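Local structure of type I polyketide synthase PikAII (Streptomyces venezuelae, 3QP9) at residues A[257-262]-A[281-286]; A[351-356]-A[371-376]. The protein supplies a C2-type ketoreductase to a modular polyketide synthase, a domain that probably epimerises the growing chain rather than reducing it. All blocks are in the same frame, centred on the assembly; numbering follows the deposited sequence.

Both contacts lie in the ketoreductase half of the chain, within the KR domain, and contact 1 closes before contact 2 opens. Their centres are 14 Å apart, and the nearest atoms stay about 5 Å from each other without touching. Strands 278-283, 253-256 and 343-348 run side by side in that order. Contact 1 joins the loop leaving 253-256 to the end of 278-283, while contact 2 joins the loop leaving 343-348 to helix 363-386. The two thus occupy neighbouring loops at the same end of parallel strands, the end where Rossmann-type reductases place cofactor and substrate. T257 bridges the two loop regions through its hydrogen bond to L349 N.

Contact 1 of 2, residues A[257-262]-A[281-286]; sequences TGAEEP and LHTTPS
A259 and H282 make the main backbone link: A259 N donates to H282 O over 2.8 Å, nearly in line with the carbonyl. G258 N turns instead to the imidazole, reaching H282 ND1 in the plane of the ring at 3.4 Å, a weak but straight bond (169°). Since H282 NE2 is engaged with C322 O, ND1 probably acts as the acceptor of a neutral ring. G258 begins a type I turn that ends at E261, and its positive phi of 55° is one that glycine adopts easily.

This turn carries strand 253-256 into helix 262-274, the place of the glycine-rich nucleotide loop of short-chain dehydrogenases. T257 and G258 keep the start of the motif, but A259 and E261 probably stand where ketoreductases have further glycines, consistent with a domain in which ordinary dinucleotide binding is probably lost. E261 occupies the N-cap position of helix 262-274.

The polar side-chain link is a two-pronged grip on T284. E260 folds back over strand 278-283, its chain bent at chi2 (-77°), so that the carboxylate meets T284 with both oxygens. OE2 of E260 accepts from T284 OG1 at 2.9 Å on its syn side, whereas E260 OE1 is approached by T284 N at 3.3 Å from above the carboxylate plane.

Apolar packing lies alongside. The small A259 sets its CB 3.9 Å from L281 CB, and the L281 side chain also packs against L306 and L310 of helix 304-313. T283 lays its methyl CG2 4.1 Å from A259 CB, while its hydroxyl pairs with that of T321.

Contact 2 of 2, residues A[351-356]-A[371-376]; sequences PTVDSE and TAKATA
P351 and A372 mark the closest backbone approach, their CA atoms 6.6 Å apart, where an extended loop passes helix 363-386. The helix widens into a pi-type turn at 371-375. The proline ring leans on the helix backbone, with P351 CD 3.5 Å from A372 O; a compact, puckered ring whose CD takes the place of an N-H suits such close passage.

K373 carries the polar part. Bends at chi2 and chi3 (-103°) curl its chain back to the loop, and K373 NZ donates to P351 O at 2.8 Å from well above the carbonyl plane. A water accepts from K373 NZ at 2.8 Å and hydrogen-bonds T352 OG1 at 2.7 Å, while P350 O adds a weak bond to the amine. Several oxygens thus fix the far end of a long, flexible side chain.

V353 gives the apolar half. Its CG1 lies 3.7 Å from A372 CB and 3.8 Å from K373 CD, covering the alanine and the lysine methylenes with one branch. Alanine is short enough to let the loop sit close.

V353 and K373 also touch Y415 on helix 413-426, and K373 touches T419. Polyketide synthase ketoreductases pair a lysine from the equivalent of helix 363-386 with a tyrosine of the next helix; K373 and Y415 probably mark that active site, T419 replacing the asparagine four residues after the tyrosine.

Contact 1 of 2, residues A[257-262]-A[281-286]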
loop_
_atom_site.group_PDB
_atom_site.type_symbol
_atom_site.label_atom_id
_atom_site.label_comp_id
_atom_site.label_asym_id
_atom_site.label_seq_id
_atom_site.Cartn_x
_atom_site.Cartn_y
_atom_site.Cartn_z
ATOM N N THR A 257 7.255 -0.045 18.602
ATOM C CA THR A 257 6.244 -1.027 18.721
ATOM C C THR A 257 6.726 -2.333 18.166
ATOM O O THR A 257 7.712 -2.414 17.383
ATOM C CB THR A 257 4.815 -0.608 18.092
ATOM O OG1 THR A 257 4.858 -0.761 16.648
ATOM C CG2 THR A 257 4.378 0.807 18.547
ATOM N N GLY A 258 5.989 -3.356 18.589
ATOM C CA GLY A 258 6.260 -4.752 18.339
ATOM C C GLY A 258 7.623 -5.171 18.767
ATOM O O GLY A 258 8.271 -5.971 18.068
ATOM N N ALA A 259 8.050 -4.648 19.916
ATOM C CA ALA A 259 9.381 -4.860 20.511
ATOM C C ALA A 259 9.753 -6.277 20.897
ATOM O O ALA A 259 10.937 -6.538 21.203
ATOM C CB ALA A 259 9.563 -3.975 21.725
ATOM N N GLU A 260 8.785 -7.191 20.923
ATOM C CA GLU A 260 9.160 -8.596 21.105
ATOM C C GLU A 260 9.884 -9.158 19.859
ATOM O O GLU A 260 10.471 -10.229 19.941
ATOM C CB GLU A 260 7.932 -9.482 21.466
ATOM C CG GLU A 260 7.017 -9.799 20.231
ATOM C CD GLU A 260 6.117 -8.606 19.826
ATOM O OE1 GLU A 260 6.227 -7.520 20.412
ATOM O OE2 GLU A 260 5.261 -8.757 18.942
ATOM N N GLU A 261 9.804 -8.457 18.708
ATOM C CA GLU A 261 10.434 -8.920 17.431
ATOM C C GLU A 261 11.870 -8.422 17.221
ATOM O O GLU A 261 12.228 -7.327 17.669
ATOM C CB GLU A 261 9.584 -8.536 16.198
ATOM C CG GLU A 261 8.134 -9.079 16.178
ATOM C CD GLU A 261 8.043 -10.615 16.146
ATOM O OE1 GLU A 261 8.924 -11.262 15.527
ATOM O OE2 GLU A 261 7.074 -11.172 16.737
ATOM N N PRO A 262 12.698 -9.216 16.519
ATOM C CA PRO A 262 14.132 -8.820 16.392
ATOM C C PRO A 262 14.384 -7.475 15.723
ATOM O O PRO A 262 15.305 -6.750 16.131
ATOM C CB PRO A 262 14.736 -9.957 15.533
ATOM C CG PRO A 262 13.901 -11.172 15.917
ATOM C CD PRO A 262 12.470 -10.616 16.090
ATOM N N LEU A 281 8.684 0.822 24.998
ATOM C CA LEU A 281 8.721 -0.365 24.166
ATOM C C LEU A 281 7.358 -1.025 24.296
ATOM O O LEU A 281 6.980 -1.412 25.399
ATOM C CB LEU A 281 9.787 -1.363 24.666
ATOM C CG LEU A 281 11.210 -0.813 24.729
ATOM C CD1 LEU A 281 12.062 -1.900 25.153
ATOM C CD2 LEU A 281 11.648 -0.305 23.354
ATOM N N HIS A 282 6.639 -1.180 23.176
ATOM C CA HIS A 282 5.315 -1.846 23.190
ATOM C C HIS A 282 5.514 -3.253 22.664
ATOM O O HIS A 282 6.346 -3.463 21.726
ATOM C CB HIS A 282 4.308 -1.080 22.336
ATOM C CG HIS A 282 3.208 -1.937 21.823
ATOM N ND1 HIS A 282 3.391 -2.832 20.786
ATOM C CD2 HIS A 282 1.959 -2.140 22.288
ATOM C CE1 HIS A 282 2.267 -3.497 20.588
ATOM N NE2 HIS A 282 1.382 -3.087 21.487
ATOM N N THR A 283 4.848 -4.216 23.307
ATOM C CA THR A 283 4.779 -5.582 22.795
ATOM C C THR A 283 3.366 -6.047 22.575
ATOM O O THR A 283 2.449 -5.694 23.305
ATOM C CB THR A 283 5.486 -6.674 23.632
ATOM O OG1 THR A 283 4.786 -6.865 24.871
ATOM C CG2 THR A 283 6.938 -6.280 23.874
ATOM N N THR A 284 3.226 -6.855 21.544
ATOM C CA THR A 284 1.932 -7.334 21.107
ATOM C C THR A 284 1.538 -8.434 22.053
ATOM O O THR A 284 2.366 -9.299 22.363
ATOM C CB THR A 284 2.059 -7.878 19.707
ATOM O OG1 THR A 284 2.941 -7.017 18.964
ATOM C CG2 THR A 284 0.680 -7.926 19.026
ATOM N N PRO A 285 0.294 -8.391 22.546
ATOM C CA PRO A 285 -0.197 -9.338 23.576
ATOM C C PRO A 285 0.068 -10.815 23.228
ATOM O O PRO A 285 -0.149 -11.203 22.093
ATOM C CB PRO A 285 -1.707 -9.046 23.616
ATOM C CG PRO A 285 -1.790 -7.570 23.193
ATOM C CD PRO A 285 -0.769 -7.474 22.090
ATOM N N SER A 286 0.570 -11.600 24.186
ATOM C CA SER A 286 0.964 -13.010 23.943
ATOM C C SER A 286 -0.195 -13.937 23.562
ATOM O O SER A 286 -0.244 -14.400 22.425
ATOM C CB SER A 286 1.766 -13.606 25.130
ATOM O OG SER A 286 0.921 -14.165 26.138
#

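Contact 2 of 2, residues A[351-356]-A[371-376]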
loop_
_atom_site.group_PDB
_atom_site.type_symbol
_atom_site.label_atom_id
_atom_site.label_comp_id
_atom_site.label_asym_id
_atom_site.label_seq_id
_atom_site.Cartn_x
_atom_site.Cartn_y
_atom_site.Cartn_z
ATOM N N PRO A 351 2.892 -6.442 13.120
ATOM C CA PRO A 351 3.253 -7.859 13.040
ATOM C C PRO A 351 3.267 -8.391 11.623
ATOM O O PRO A 351 2.591 -7.882 10.698
ATOM C CB PRO A 351 2.231 -8.558 13.995
ATOM C CG PRO A 351 1.088 -7.655 14.085
ATOM C CD PRO A 351 1.682 -6.223 13.949
ATOM N N THR A 352 4.067 -9.412 11.429
ATOM C CA THR A 352 4.064 -10.075 10.159
ATOM C C THR A 352 2.726 -10.842 10.021
ATOM O O THR A 352 2.049 -11.130 10.995
ATOM C CB THR A 352 5.410 -10.808 9.941
ATOM O OG1 THR A 352 5.777 -10.720 8.552
ATOM C CG2 THR A 352 5.344 -12.192 10.406
ATOM N N VAL A 353 2.287 -11.066 8.797
ATOM C CA VAL A 353 1.003 -11.722 8.542
ATOM C C VAL A 353 1.268 -12.818 7.504
ATOM O O VAL A 353 2.240 -12.729 6.774
ATOM C CB VAL A 353 -0.038 -10.681 7.993
ATOM C CG1 VAL A 353 -0.161 -9.474 8.944
ATOM C CG2 VAL A 353 0.391 -10.163 6.600
ATOM N N ASP A 354 0.426 -13.838 7.420
ATOM C CA ASP A 354 0.548 -14.802 6.308
ATOM C C ASP A 354 -0.252 -14.408 5.094
ATOM O O ASP A 354 -1.335 -13.854 5.193
ATOM C CB ASP A 354 0.247 -16.276 6.704
ATOM C CG ASP A 354 -0.698 -16.400 7.886
ATOM O OD1 ASP A 354 -1.934 -16.566 7.673
ATOM O OD2 ASP A 354 -0.182 -16.365 9.031
ATOM N N SER A 355 0.307 -14.728 3.946
ATOM C CA SER A 355 -0.309 -14.443 2.659
ATOM C C SER A 355 -1.007 -15.681 2.015
ATOM O O SER A 355 -0.757 -16.823 2.412
ATOM C CB SER A 355 0.795 -13.887 1.743
ATOM O OG SER A 355 1.911 -14.801 1.696
ATOM N N GLU A 356 -1.913 -15.442 1.070
ATOM C CA GLU A 356 -2.596 -16.488 0.294
ATOM C C GLU A 356 -2.769 -15.955 -1.136
ATOM O O GLU A 356 -2.921 -14.763 -1.316
ATOM C CB GLU A 356 -4.016 -16.784 0.821
ATOM C CG GLU A 356 -4.240 -17.143 2.318
ATOM C CD GLU A 356 -5.684 -17.659 2.587
ATOM O OE1 GLU A 356 -6.152 -18.550 1.831
ATOM O OE2 GLU A 356 -6.344 -17.199 3.554
ATOM N N THR A 371 -6.185 -5.319 9.025
ATOM C CA THR A 371 -6.287 -4.886 10.425
ATOM C C THR A 371 -4.916 -5.031 11.093
ATOM O O THR A 371 -4.415 -4.075 11.672
ATOM C CB THR A 371 -7.429 -5.606 11.194
ATOM O OG1 THR A 371 -8.668 -5.387 10.497
ATOM C CG2 THR A 371 -7.500 -5.045 12.658
ATOM N N ALA A 372 -4.285 -6.194 10.950
ATOM C CA ALA A 372 -2.975 -6.404 11.559
ATOM C C ALA A 372 -1.896 -5.432 11.080
ATOM O O ALA A 372 -0.944 -5.160 11.842
ATOM C CB ALA A 372 -2.520 -7.829 11.334
ATOM N N LYS A 373 -1.992 -4.957 9.827
ATOM C CA LYS A 373 -0.924 -4.124 9.266
ATOM C C LYS A 373 -1.215 -2.633 9.389
ATOM O O LYS A 373 -0.311 -1.793 9.577
ATOM C CB LYS A 373 -0.586 -4.471 7.806
ATOM C CG LYS A 373 0.170 -5.760 7.522
ATOM C CD LYS A 373 1.344 -6.072 8.445
ATOM C CE LYS A 373 2.685 -5.791 7.826
ATOM N NZ LYS A 373 3.789 -6.335 8.673
ATOM N N ALA A 374 -2.476 -2.300 9.350
ATOM C CA ALA A 374 -2.875 -0.885 9.237
ATOM C C ALA A 374 -3.716 -0.232 10.332
ATOM O O ALA A 374 -3.705 0.996 10.444
ATOM C CB ALA A 374 -3.576 -0.679 7.888
ATOM N N THR A 375 -4.496 -0.973 11.088
ATOM C CA THR A 375 -5.438 -0.328 12.065
ATOM C C THR A 375 -4.735 0.436 13.208
ATOM O O THR A 375 -5.180 1.580 13.630
ATOM C CB THR A 375 -6.436 -1.349 12.647
ATOM O OG1 THR A 375 -7.291 -1.773 11.558
ATOM C CG2 THR A 375 -7.310 -0.712 13.760
ATOM N N ALA A 376 -3.696 -0.180 13.751
ATOM C CA ALA A 376 -2.934 0.559 14.777
ATOM C C ALA A 376 -2.319 1.874 14.252
ATOM O O ALA A 376 -2.258 2.904 14.941
ATOM C CB ALA A 376 -1.912 -0.372 15.438
HETATM O O HOH W 1 5.454 -8.256 7.472
#